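Local coordinates for protein D-aminoacid aminotransferase-like PLP-dependent enzyme (Haemophilus somnus, PDB 3CEB) that is a putative 4-amino-4-deoxychorismate lyase, a pyridoxal-phosphate-dependent enzyme that would probably split aminodeoxychorismate into 4-aminobenzoate and pyruvate, at residues A[25-30]-A[153-158]; A[48-51]-A[55-58]; A[64-69]-A[75-80]; A[105-110]-A[134-139]. One frame throughout, in Å; residues are numbered along the deposited sequence.

Interaction 1. Residues A[25-30]-A[153-158]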
loop_
_atom_site.group_PDB
_atom_site.type_symbol
_atom_site.label_atom_id
_atom_site.label_comp_id
_atom_site.label_asym_id
_atom_site.label_seq_id
_atom_site.Cartn_x
_atom_site.Cartn_y
_atom_site.Cartn_z
ATOM N N GLN A 25 -11.929 -2.530 2.484
ATOM C CA GLN A 25 -13.208 -2.786 1.816
ATOM C C GLN A 25 -13.517 -1.639 0.849
ATOM O O GLN A 25 -13.992 -1.891 -0.232
ATOM C CB GLN A 25 -14.356 -2.934 2.833
ATOM C CG GLN A 25 -15.756 -3.287 2.219
ATOM C CD GLN A 25 -15.820 -4.723 1.744
ATOM O OE1 GLN A 25 -15.190 -5.608 2.356
ATOM N NE2 GLN A 25 -16.568 -4.971 0.635
ATOM N N GLN A 26 -13.203 -0.393 1.228
ATOM C CA GLN A 26 -13.557 0.758 0.390
ATOM C C GLN A 26 -12.806 0.726 -0.912
ATOM O O GLN A 26 -13.412 0.947 -1.965
ATOM C CB GLN A 26 -13.253 2.132 0.995
ATOM C CG GLN A 26 -14.048 2.506 2.172
ATOM C CD GLN A 26 -13.755 3.972 2.615
ATOM O OE1 GLN A 26 -13.319 4.227 3.764
ATOM N NE2 GLN A 26 -13.987 4.932 1.690
ATOM N N ARG A 27 -11.494 0.499 -0.810
ATOM C CA ARG A 27 -10.617 0.477 -1.978
ATOM C C ARG A 27 -10.995 -0.678 -2.857
ATOM O O ARG A 27 -11.045 -0.569 -4.088
ATOM C CB ARG A 27 -9.132 0.361 -1.603
ATOM C CG ARG A 27 -8.221 0.415 -2.813
ATOM C CD ARG A 27 -6.779 0.535 -2.512
ATOM N NE ARG A 27 -6.297 -0.603 -1.747
ATOM C CZ ARG A 27 -5.083 -0.689 -1.212
ATOM N NH1 ARG A 27 -4.194 0.286 -1.382
ATOM N NH2 ARG A 27 -4.763 -1.772 -0.493
ATOM N N TYR A 28 -11.279 -1.792 -2.211
ATOM C CA TYR A 28 -11.727 -2.962 -2.946
ATOM C C TYR A 28 -12.949 -2.595 -3.809
ATOM O O TYR A 28 -12.975 -2.874 -5.004
ATOM C CB TYR A 28 -11.986 -4.137 -1.993
ATOM C CG TYR A 28 -12.806 -5.283 -2.523
ATOM C CD1 TYR A 28 -12.415 -5.978 -3.637
ATOM C CD2 TYR A 28 -13.958 -5.702 -1.864
ATOM C CE1 TYR A 28 -13.164 -7.024 -4.105
ATOM C CE2 TYR A 28 -14.694 -6.743 -2.320
ATOM C CZ TYR A 28 -14.306 -7.406 -3.450
ATOM O OH TYR A 28 -15.026 -8.477 -3.936
ATOM N N GLU A 29 -13.938 -1.933 -3.252
ATOM C CA GLU A 29 -15.134 -1.657 -4.056
ATOM C C GLU A 29 -14.866 -0.605 -5.139
ATOM O O GLU A 29 -15.400 -0.678 -6.243
ATOM C CB GLU A 29 -16.329 -1.228 -3.182
ATOM C CG GLU A 29 -16.571 -2.144 -1.978
ATOM C CD GLU A 29 -17.943 -2.034 -1.337
ATOM O OE1 GLU A 29 -18.783 -1.191 -1.810
ATOM O OE2 GLU A 29 -18.179 -2.826 -0.375
ATOM N N LYS A 30 -14.066 0.395 -4.780
ATOM C CA LYS A 30 -13.662 1.503 -5.684
ATOM C C LYS A 30 -12.961 0.831 -6.879
ATOM O O LYS A 30 -13.176 1.144 -8.025
ATOM C CB LYS A 30 -12.696 2.404 -4.910
ATOM C CG LYS A 30 -12.727 3.900 -5.078
ATOM C CD LYS A 30 -12.272 4.552 -3.670
ATOM N N PRO A 153 -0.100 10.442 -5.026
ATOM C CA PRO A 153 0.701 9.231 -5.026
ATOM C C PRO A 153 0.354 8.368 -6.239
ATOM O O PRO A 153 -0.582 8.690 -6.955
ATOM C CB PRO A 153 0.233 8.543 -3.768
ATOM C CG PRO A 153 -1.271 8.919 -3.739
ATOM C CD PRO A 153 -1.330 10.325 -4.220
ATOM N N LEU A 154 1.075 7.284 -6.481
ATOM C CA LEU A 154 0.672 6.413 -7.572
ATOM C C LEU A 154 -0.599 5.743 -7.081
ATOM O O LEU A 154 -1.610 5.761 -7.753
ATOM C CB LEU A 154 1.719 5.351 -7.877
ATOM C CG LEU A 154 3.089 5.850 -8.293
ATOM C CD1 LEU A 154 4.053 4.688 -8.614
ATOM C CD2 LEU A 154 2.921 6.845 -9.481
ATOM N N LEU A 155 -0.517 5.123 -5.901
ATOM C CA LEU A 155 -1.674 4.419 -5.312
ATOM C C LEU A 155 -2.122 5.067 -4.008
ATOM O O LEU A 155 -1.298 5.388 -3.168
ATOM C CB LEU A 155 -1.338 2.936 -5.020
ATOM C CG LEU A 155 -2.497 2.023 -4.530
ATOM C CD1 LEU A 155 -3.656 1.959 -5.519
ATOM C CD2 LEU A 155 -2.014 0.615 -4.217
ATOM N N GLU A 156 -3.417 5.237 -3.825
ATOM C CA GLU A 156 -3.912 5.699 -2.553
ATOM C C GLU A 156 -3.946 4.557 -1.539
ATOM O O GLU A 156 -4.917 3.775 -1.448
ATOM C CB GLU A 156 -5.297 6.287 -2.708
ATOM C CG GLU A 156 -5.286 7.602 -3.420
ATOM C CD GLU A 156 -6.659 8.145 -3.590
ATOM O OE1 GLU A 156 -7.579 7.652 -2.938
ATOM O OE2 GLU A 156 -6.830 9.072 -4.370
ATOM N N GLY A 157 -2.902 4.485 -0.739
ATOM C CA GLY A 157 -2.799 3.401 0.239
ATOM C C GLY A 157 -3.852 3.389 1.331
ATOM O O GLY A 157 -4.421 4.427 1.702
ATOM N N THR A 158 -4.112 2.198 1.861
ATOM C CA THR A 158 -5.086 2.113 2.918
ATOM C C THR A 158 -4.426 2.722 4.148
ATOM O O THR A 158 -5.055 3.449 4.885
ATOM C CB THR A 158 -5.606 0.680 3.177
ATOM O OG1 THR A 158 -4.513 -0.194 3.455
ATOM C CG2 THR A 158 -6.391 0.136 1.980
#
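Thr158 sets its methyl group, CG2, over the centre of one face of the Arg27 guanidinium, 3.5 Å from CZ. A branched hydroxyl residue suits this place, because the methyl packs on the flat cation while OG1 is left for another partner. Leu155 meets the same group obliquely, its CD2 lying 3.6 Å from Arg27 NH1, and the backbone at Glu156 and Gly157 completes the contact without any hydrogen bond between the two segments. Arg27 reaches across from helix 21-35 on a chain whose CG stands anti to the backbone N (chi1 -177°) and which then bends at chi3 (61°), turning the guanidinium beside the loop. In the second shell, a salt bridge from NE to Glu9 helps to orient the group. Gly157 occupies the N-cap position of helix 158-165, whose first turn carries Thr158. Thr158 OG1 is hydrogen-bonded to phosphate oxygen OP2 of the cofactor-bearing lysine at position 103, and Arg27 NH2 adds a weak hydrogen bond to that oxygen. An arginine and the start of a helix meeting at the phosphate form part of the phosphate-binding site for pyridoxal phosphate, as in fold type IV enzymes.

Interaction 2. Residues A[48-51]-A[55-58]; sequences KIIA and ALFT
Ile50 pushes its CG2 methyl against the rim of the Phe57 ring, meeting CZ at 3.6 Å near the ring plane. This is the tight part of the contact, and one branch of one side chain does most of the work, for the same methyl also touches Leu56 CD1 at 4.1 Å. The beta-branch explains the reach: with CG1 lying beside the backbone nitrogen (chi1 -65°), CG2 is swung to the far side from it. Leu56 and Phe57 are neighbours in sequence, and the CB of Leu56 lies 3.9 Å above the centre of the Phe57 ring, so the ring is covered on that face by its own predecessor and met at the edge by the isoleucine. Ile50 crosses both side chains at about a right angle.

Towards solvent the packing thins. Ala51 turns its CB away from the 55-58 turn and offers chiefly its carbonyl, with O 3.8 Å from Phe57 CE2. The small methyl suits a helix end that stays exposed, whereas buried Ile50 needs bulk. Leu56 and Phe57 are themselves only partly exposed. On the inner side Ile50 rests on Leu77 and Ile13, Phe57 also on Ile13, and Leu56 on Ile64, Cys66 and Cys79, all from sheet strands. Just past the helix, His53 ND1 is hydrogen-bonded to Ile49 O. The end of helix 46-51 thus packs against the 3-10 segment and the residues that lead on to strand 63-70, and both lie over one face of the four-stranded antiparallel sheet.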
loop_
_atom_site.group_PDB
_atom_site.type_symbol
_atom_site.label_atom_id
_atom_site.label_comp_id
_atom_site.label_asym_id
_atom_site.label_seq_id
_atom_site.Cartn_x
_atom_site.Cartn_y
_atom_site.Cartn_z
ATOM N N LYS A 48 -15.613 -10.398 6.698
ATOM C CA LYS A 48 -16.156 -11.751 6.941
ATOM C C LYS A 48 -15.197 -12.874 6.502
ATOM O O LYS A 48 -15.104 -13.888 7.168
ATOM C CB LYS A 48 -17.480 -11.955 6.261
ATOM C CG LYS A 48 -18.600 -11.135 6.835
ATOM C CD LYS A 48 -20.002 -11.684 6.446
ATOM C CE LYS A 48 -21.127 -10.711 6.863
ATOM N NZ LYS A 48 -22.450 -11.300 6.561
ATOM N N ILE A 49 -14.484 -12.657 5.400
ATOM C CA ILE A 49 -13.553 -13.631 4.878
ATOM C C ILE A 49 -12.451 -13.891 5.888
ATOM O O ILE A 49 -12.064 -15.018 6.146
ATOM C CB ILE A 49 -12.917 -13.169 3.544
ATOM C CG1 ILE A 49 -13.971 -13.220 2.450
ATOM C CG2 ILE A 49 -11.756 -14.127 3.142
ATOM C CD1 ILE A 49 -13.540 -12.602 1.104
ATOM N N ILE A 50 -11.975 -12.817 6.484
ATOM C CA ILE A 50 -10.871 -12.900 7.424
ATOM C C ILE A 50 -11.342 -13.513 8.737
ATOM O O ILE A 50 -10.782 -14.485 9.232
ATOM C CB ILE A 50 -10.311 -11.485 7.714
ATOM C CG1 ILE A 50 -9.692 -10.907 6.436
ATOM C CG2 ILE A 50 -9.301 -11.500 8.858
ATOM C CD1 ILE A 50 -8.658 -11.790 5.856
ATOM N N ALA A 51 -12.383 -12.899 9.280
ATOM C CA ALA A 51 -12.935 -13.292 10.580
ATOM C C ALA A 51 -13.133 -14.777 10.643
ATOM O O ALA A 51 -12.867 -15.386 11.691
ATOM C CB ALA A 51 -14.267 -12.563 10.896
ATOM N N ALA A 55 -8.340 -19.181 13.164
ATOM C CA ALA A 55 -6.961 -19.525 13.608
ATOM C C ALA A 55 -6.029 -18.302 13.510
ATOM O O ALA A 55 -4.969 -18.243 14.095
ATOM C CB ALA A 55 -6.386 -20.692 12.818
ATOM N N LEU A 56 -6.437 -17.314 12.736
ATOM C CA LEU A 56 -5.600 -16.121 12.582
ATOM C C LEU A 56 -5.544 -15.338 13.900
ATOM O O LEU A 56 -4.674 -14.526 14.088
ATOM C CB LEU A 56 -6.127 -15.188 11.496
ATOM C CG LEU A 56 -5.998 -15.605 10.043
ATOM C CD1 LEU A 56 -6.648 -14.559 9.173
ATOM C CD2 LEU A 56 -4.549 -15.796 9.643
ATOM N N PHE A 57 -6.451 -15.602 14.809
ATOM C CA PHE A 57 -6.563 -14.775 16.001
ATOM C C PHE A 57 -6.300 -15.503 17.274
ATOM O O PHE A 57 -6.500 -14.959 18.311
ATOM C CB PHE A 57 -7.956 -14.164 16.074
ATOM C CG PHE A 57 -8.369 -13.561 14.780
ATOM C CD1 PHE A 57 -7.795 -12.410 14.343
ATOM C CD2 PHE A 57 -9.286 -14.168 13.981
ATOM C CE1 PHE A 57 -8.125 -11.876 13.133
ATOM C CE2 PHE A 57 -9.642 -13.619 12.749
ATOM C CZ PHE A 57 -9.054 -12.483 12.340
ATOM N N THR A 58 -5.856 -16.738 17.189
ATOM C CA THR A 58 -5.569 -17.495 18.376
ATOM C C THR A 58 -4.515 -16.805 19.241
ATOM O O THR A 58 -4.543 -16.904 20.464
ATOM C CB THR A 58 -5.102 -18.899 18.017
ATOM O OG1 THR A 58 -6.222 -19.621 17.498
ATOM C CG2 THR A 58 -4.544 -19.623 19.261
#

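Interaction 3. Residues A[64-69]-A[75-80]; sequences IRCRID and YVLQCF
Phe80 and Arg65, the two residues with most surface buried here, face each other as a hydrogen-bonded antiparallel pair and stack. The guanidinium lies nearly parallel to the ring, planes 9° apart and centres 4.3 Å apart, with NH2 displaced toward the rim and 3.4 Å from CD1. The Arg65 chain sets out extended and then folds at chi3 (64°), which lays the cation flat on the aromatic face; arginine supplies both the length and the flatness needed. Their backbones exchange two bonds, Arg65 N to Phe80 O and Phe80 N to Arg65 O, each 2.9 Å.

Further along the same face Arg67, extended rather than folded, grips the carboxylate of Asp69 side-on. NE reaches OD1 at 2.6 Å and NH2 reaches OD2 at 3.2 Å, both in the guanidinium plane, so the two bonds set its orientation while Phe8 adds a cation-pi contact. A water 2.7 Å from Asp69 OD1 and 2.6 Å from Gln78 OE1 can donate to either, probably bridging these two acceptors.

The other face is mainly apolar: Leu77 CD1 fits between Cys66 CB and Ile68 CG1, with Ile50 of helix 46-51 covering it. Strands 63-70 and 75-82, antiparallel and joined by a short turn, form a beta hairpin, with strand 75-82 at the edge of the sheet within this chain.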
loop_
_atom_site.group_PDB
_atom_site.type_symbol
_atom_site.label_atom_id
_atom_site.label_comp_id
_atom_site.label_asym_id
_atom_site.label_seq_id
_atom_site.Cartn_x
_atom_site.Cartn_y
_atom_site.Cartn_z
ATOM N N ILE A 64 0.730 -11.122 11.041
ATOM C CA ILE A 64 0.347 -11.990 9.943
ATOM C C ILE A 64 -0.007 -11.126 8.753
ATOM O O ILE A 64 -0.651 -10.091 8.900
ATOM C CB ILE A 64 -0.876 -12.906 10.311
ATOM C CG1 ILE A 64 -0.558 -13.767 11.567
ATOM C CG2 ILE A 64 -1.236 -13.810 9.141
ATOM C CD1 ILE A 64 -1.773 -14.680 12.066
ATOM N N ARG A 65 0.424 -11.552 7.581
ATOM C CA ARG A 65 0.111 -10.860 6.360
ATOM C C ARG A 65 -0.908 -11.687 5.603
ATOM O O ARG A 65 -0.687 -12.844 5.293
ATOM C CB ARG A 65 1.362 -10.705 5.531
ATOM C CG ARG A 65 1.134 -10.147 4.132
ATOM C CD ARG A 65 2.437 -9.644 3.505
ATOM N NE ARG A 65 3.364 -10.738 3.305
ATOM C CZ ARG A 65 3.337 -11.517 2.231
ATOM N NH1 ARG A 65 2.470 -11.248 1.276
ATOM N NH2 ARG A 65 4.183 -12.544 2.082
ATOM N N CYS A 66 -2.070 -11.099 5.381
ATOM C CA CYS A 66 -3.121 -11.753 4.602
ATOM C C CYS A 66 -3.285 -11.045 3.286
ATOM O O CYS A 66 -3.513 -9.842 3.242
ATOM C CB CYS A 66 -4.476 -11.705 5.299
ATOM S SG CYS A 66 -4.553 -12.536 6.873
ATOM N N ARG A 67 -3.165 -11.811 2.224
ATOM C CA ARG A 67 -3.311 -11.288 0.908
ATOM C C ARG A 67 -4.550 -11.876 0.268
ATOM O O ARG A 67 -4.724 -13.115 0.239
ATOM C CB ARG A 67 -2.105 -11.696 0.106
ATOM C CG ARG A 67 -2.041 -11.034 -1.239
ATOM C CD ARG A 67 -0.857 -11.586 -2.029
ATOM N NE ARG A 67 -1.018 -11.338 -3.456
ATOM C CZ ARG A 67 -0.154 -10.640 -4.171
ATOM N NH1 ARG A 67 0.928 -10.146 -3.592
ATOM N NH2 ARG A 67 -0.335 -10.474 -5.463
ATOM N N ILE A 68 -5.420 -10.995 -0.234
ATOM C CA ILE A 68 -6.570 -11.439 -0.956
ATOM C C ILE A 68 -6.447 -10.990 -2.400
ATOM O O ILE A 68 -6.542 -9.804 -2.684
ATOM C CB ILE A 68 -7.878 -10.898 -0.385
ATOM C CG1 ILE A 68 -8.069 -11.351 1.073
ATOM C CG2 ILE A 68 -9.053 -11.402 -1.259
ATOM C CD1 ILE A 68 -9.308 -10.731 1.789
ATOM N N ASP A 69 -6.204 -11.938 -3.307
ATOM C CA ASP A 69 -6.198 -11.620 -4.711
ATOM C C ASP A 69 -7.633 -11.817 -5.210
ATOM O O ASP A 69 -8.295 -12.775 -4.819
ATOM C CB ASP A 69 -5.261 -12.536 -5.482
ATOM C CG ASP A 69 -3.791 -12.220 -5.263
ATOM O OD1 ASP A 69 -3.228 -12.543 -4.193
ATOM O OD2 ASP A 69 -3.178 -11.680 -6.213
ATOM N N TYR A 75 -12.031 -14.997 -5.313
ATOM C CA TYR A 75 -10.904 -14.462 -4.567
ATOM C C TYR A 75 -10.088 -15.654 -4.082
ATOM O O TYR A 75 -10.552 -16.792 -4.116
ATOM C CB TYR A 75 -11.376 -13.596 -3.386
ATOM C CG TYR A 75 -11.989 -14.411 -2.278
ATOM C CD1 TYR A 75 -11.193 -14.979 -1.296
ATOM C CD2 TYR A 75 -13.363 -14.666 -2.249
ATOM C CE1 TYR A 75 -11.742 -15.765 -0.259
ATOM C CE2 TYR A 75 -13.931 -15.492 -1.249
ATOM C CZ TYR A 75 -13.113 -16.028 -0.234
ATOM O OH TYR A 75 -13.656 -16.809 0.774
ATOM N N VAL A 76 -8.862 -15.377 -3.697
ATOM C CA VAL A 76 -7.992 -16.327 -3.043
ATOM C C VAL A 76 -7.371 -15.598 -1.846
ATOM O O VAL A 76 -6.876 -14.443 -1.937
ATOM C CB VAL A 76 -6.884 -16.860 -3.999
ATOM C CG1 VAL A 76 -5.858 -17.654 -3.244
ATOM C CG2 VAL A 76 -7.482 -17.755 -5.093
ATOM N N LEU A 77 -7.443 -16.263 -0.705
ATOM C CA LEU A 77 -6.811 -15.767 0.515
ATOM C C LEU A 77 -5.614 -16.605 0.751
ATOM O O LEU A 77 -5.662 -17.792 0.596
ATOM C CB LEU A 77 -7.715 -15.911 1.722
ATOM C CG LEU A 77 -7.059 -15.686 3.084
ATOM C CD1 LEU A 77 -6.621 -14.218 3.315
ATOM C CD2 LEU A 77 -8.047 -16.108 4.134
ATOM N N GLN A 78 -4.547 -15.932 1.123
ATOM C CA GLN A 78 -3.261 -16.517 1.458
ATOM C C GLN A 78 -2.678 -15.829 2.688
ATOM O O GLN A 78 -2.667 -14.615 2.772
ATOM C CB GLN A 78 -2.292 -16.294 0.336
ATOM C CG GLN A 78 -2.418 -17.260 -0.795
ATOM C CD GLN A 78 -1.393 -16.971 -1.848
ATOM O OE1 GLN A 78 -1.493 -15.969 -2.550
ATOM N NE2 GLN A 78 -0.392 -17.822 -1.946
ATOM N N CYS A 79 -2.160 -16.599 3.632
ATOM C CA CYS A 79 -1.661 -15.986 4.847
ATOM C C CYS A 79 -0.266 -16.376 5.084
ATOM O O CYS A 79 0.055 -17.524 4.925
ATOM C CB CYS A 79 -2.495 -16.466 6.017
ATOM S SG CYS A 79 -4.264 -16.444 5.645
ATOM N N PHE A 80 0.563 -15.422 5.453
ATOM C CA PHE A 80 1.979 -15.719 5.761
ATOM C C PHE A 80 2.380 -15.096 7.089
ATOM O O PHE A 80 1.852 -14.056 7.466
ATOM C CB PHE A 80 2.925 -15.110 4.720
ATOM C CG PHE A 80 2.556 -15.387 3.316
ATOM C CD1 PHE A 80 1.566 -14.660 2.701
ATOM C CD2 PHE A 80 3.232 -16.356 2.593
ATOM C CE1 PHE A 80 1.224 -14.909 1.396
ATOM C CE2 PHE A 80 2.903 -16.613 1.280
ATOM C CZ PHE A 80 1.906 -15.901 0.678
HETATM O O HOH W 1 -3.632 -14.496 -2.446
#

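Interaction 4. Residues A[105-110]-A[134-139]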
loop_
_atom_site.group_PDB
_atom_site.type_symbol
_atom_site.label_atom_id
_atom_site.label_comp_id
_atom_site.label_asym_id
_atom_site.label_seq_id
_atom_site.Cartn_x
_atom_site.Cartn_y
_atom_site.Cartn_z
ATOM N N SER A 105 -2.029 -6.834 -9.567
ATOM C CA SER A 105 -1.222 -7.951 -9.170
ATOM C C SER A 105 -0.023 -8.084 -10.130
ATOM O O SER A 105 1.023 -8.614 -9.767
ATOM C CB SER A 105 -2.061 -9.190 -9.072
ATOM O OG SER A 105 -2.641 -9.444 -10.313
ATOM N N ASP A 106 -0.160 -7.536 -11.328
ATOM C CA ASP A 106 0.955 -7.477 -12.234
ATOM C C ASP A 106 1.808 -6.302 -11.818
ATOM O O ASP A 106 1.435 -5.154 -11.998
ATOM C CB ASP A 106 0.432 -7.277 -13.631
ATOM C CG ASP A 106 1.509 -7.068 -14.629
ATOM O OD1 ASP A 106 2.684 -6.957 -14.237
ATOM O OD2 ASP A 106 1.167 -7.015 -15.831
ATOM N N ARG A 107 2.973 -6.601 -11.271
ATOM C CA ARG A 107 3.851 -5.603 -10.698
ATOM C C ARG A 107 5.198 -5.630 -11.363
ATOM O O ARG A 107 6.203 -5.200 -10.789
ATOM C CB ARG A 107 3.999 -5.876 -9.201
ATOM C CG ARG A 107 2.724 -5.570 -8.423
ATOM C CD ARG A 107 2.717 -6.098 -6.957
ATOM N NE ARG A 107 3.852 -5.574 -6.216
ATOM C CZ ARG A 107 3.890 -4.384 -5.634
ATOM N NH1 ARG A 107 2.854 -3.542 -5.696
ATOM N NH2 ARG A 107 4.989 -4.010 -5.011
ATOM N N THR A 108 5.221 -6.121 -12.596
ATOM C CA THR A 108 6.456 -6.206 -13.365
ATOM C C THR A 108 7.233 -4.882 -13.355
ATOM O O THR A 108 8.400 -4.871 -12.972
ATOM C CB THR A 108 6.187 -6.616 -14.804
ATOM O OG1 THR A 108 5.496 -7.858 -14.795
ATOM C CG2 THR A 108 7.480 -6.737 -15.619
ATOM N N LEU A 109 6.601 -3.766 -13.733
ATOM C CA LEU A 109 7.333 -2.490 -13.789
ATOM C C LEU A 109 7.854 -2.111 -12.415
ATOM O O LEU A 109 9.010 -1.857 -12.251
ATOM C CB LEU A 109 6.467 -1.363 -14.337
ATOM C CG LEU A 109 7.079 0.016 -14.587
ATOM C CD1 LEU A 109 8.329 -0.047 -15.499
ATOM C CD2 LEU A 109 5.993 0.929 -15.193
ATOM N N LEU A 110 6.995 -2.065 -11.430
ATOM C CA LEU A 110 7.447 -1.777 -10.090
ATOM C C LEU A 110 8.637 -2.636 -9.714
ATOM O O LEU A 110 9.578 -2.157 -9.117
ATOM C CB LEU A 110 6.348 -2.032 -9.079
ATOM C CG LEU A 110 5.209 -1.025 -9.087
ATOM C CD1 LEU A 110 4.080 -1.529 -8.221
ATOM C CD2 LEU A 110 5.772 0.340 -8.628
ATOM N N CYS A 134 7.060 4.504 -3.064
ATOM C CA CYS A 134 8.128 3.513 -3.193
ATOM C C CYS A 134 7.476 2.283 -3.873
ATOM O O CYS A 134 6.311 2.349 -4.236
ATOM C CB CYS A 134 8.816 3.148 -1.869
ATOM S SG CYS A 134 7.813 2.309 -0.671
ATOM N N SER A 135 8.218 1.187 -4.070
ATOM C CA SER A 135 7.688 0.074 -4.870
ATOM C C SER A 135 6.608 -0.663 -4.136
ATOM O O SER A 135 5.735 -1.231 -4.773
ATOM C CB SER A 135 8.748 -0.949 -5.266
ATOM O OG SER A 135 8.921 -1.909 -4.244
ATOM N N ILE A 136 6.647 -0.649 -2.801
ATOM C CA ILE A 136 5.661 -1.427 -2.005
ATOM C C ILE A 136 4.736 -0.568 -1.139
ATOM O O ILE A 136 3.881 -1.091 -0.450
ATOM C CB ILE A 136 6.309 -2.495 -1.079
ATOM C CG1 ILE A 136 7.110 -1.803 0.015
ATOM C CG2 ILE A 136 7.155 -3.501 -1.853
ATOM C CD1 ILE A 136 7.865 -2.793 0.962
ATOM N N GLY A 137 4.888 0.748 -1.145
ATOM C CA GLY A 137 4.048 1.571 -0.278
ATOM C C GLY A 137 4.107 3.037 -0.615
ATOM O O GLY A 137 4.729 3.445 -1.614
ATOM N N ASN A 138 3.410 3.831 0.180
ATOM C CA ASN A 138 3.489 5.254 0.034
ATOM C C ASN A 138 4.691 5.797 0.845
ATOM O O ASN A 138 5.336 5.079 1.605
ATOM C CB ASN A 138 2.180 5.931 0.480
ATOM C CG ASN A 138 0.987 5.515 -0.356
ATOM O OD1 ASN A 138 0.032 4.922 0.163
ATOM N ND2 ASN A 138 1.031 5.806 -1.657
ATOM N N LEU A 139 4.947 7.100 0.716
ATOM C CA LEU A 139 6.053 7.721 1.432
ATOM C C LEU A 139 5.620 8.913 2.287
ATOM O O LEU A 139 4.647 9.605 1.980
ATOM C CB LEU A 139 7.166 8.112 0.450
ATOM C CG LEU A 139 7.890 6.997 -0.304
ATOM C CD1 LEU A 139 8.648 7.610 -1.444
ATOM C CD2 LEU A 139 8.797 6.104 0.564
HETATM O O HOH W 2 8.290 -4.350 -5.088
#
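Arg107 meets Ser135 with the tip of a long side chain whose CB points toward 134-139. CG lies beside the backbone N (chi1 -71°), the chain bends at chi3 (57°), and the side chain touches Phe8 of strand 7-14. NE, which has no partner in 134-139, is in a long and weak ionic contact with a bound sulfate. CZ then comes within 3.8 Å of Ser135 O, and the two end nitrogens divide the work. NH2 donates to Ser135 O at 2.9 Å with an N-H...O angle of 143°; the donor sits above the carbonyl plane and the oxygen is tilted from the guanidinium plane, so the bond is a bent one. NH2 also meets Ile136 CG2 at 3.9 Å and weakly reaches a water that is 2.7 Å from Ser135 OG. Leu110 CD1 packs beside Ser135 O at 3.8 Å, its apolar bulk suiting a buried place.

An Asx turn, Asp106 OD1 accepting from Thr108 N at 3.1 Å, spans Arg107, the N-cap residue of helix 108-114. In the other segment, Cys134 N donates to Gly137 O. The contact belongs to the pyridoxal phosphate site: Arg107 NH1 binds the phenolic O3 of the cofactor on position 103, Ser135 O contacts that oxygen weakly, and Tyr100 OH holds the same NH1.

How the interactions relate
Interactions 1 and 4 lie near the middle of the chain, their centres about 8 Å from its centre, and share the cofactor: interaction 1 serves the phosphate and interaction 4 the O3 end. Interaction 1 is buried, the others partly buried. The two also touch, since Asn138 ND2 probably donates to Leu155 O at 2.8 Å, which ties the start of strand 138-143 to the loop before helix 158-165. Interactions 2 and 3 sit farther out, about 21 and 14 Å from the chain centre, and build on one antiparallel sheet, where Leu56 CD1 packs 3.7 Å from Cys66 SG. Interaction 2 is chiefly apolar and has no hydrogen bond, while interaction 3 is ruled by backbone bonds, a salt bridge and a stack.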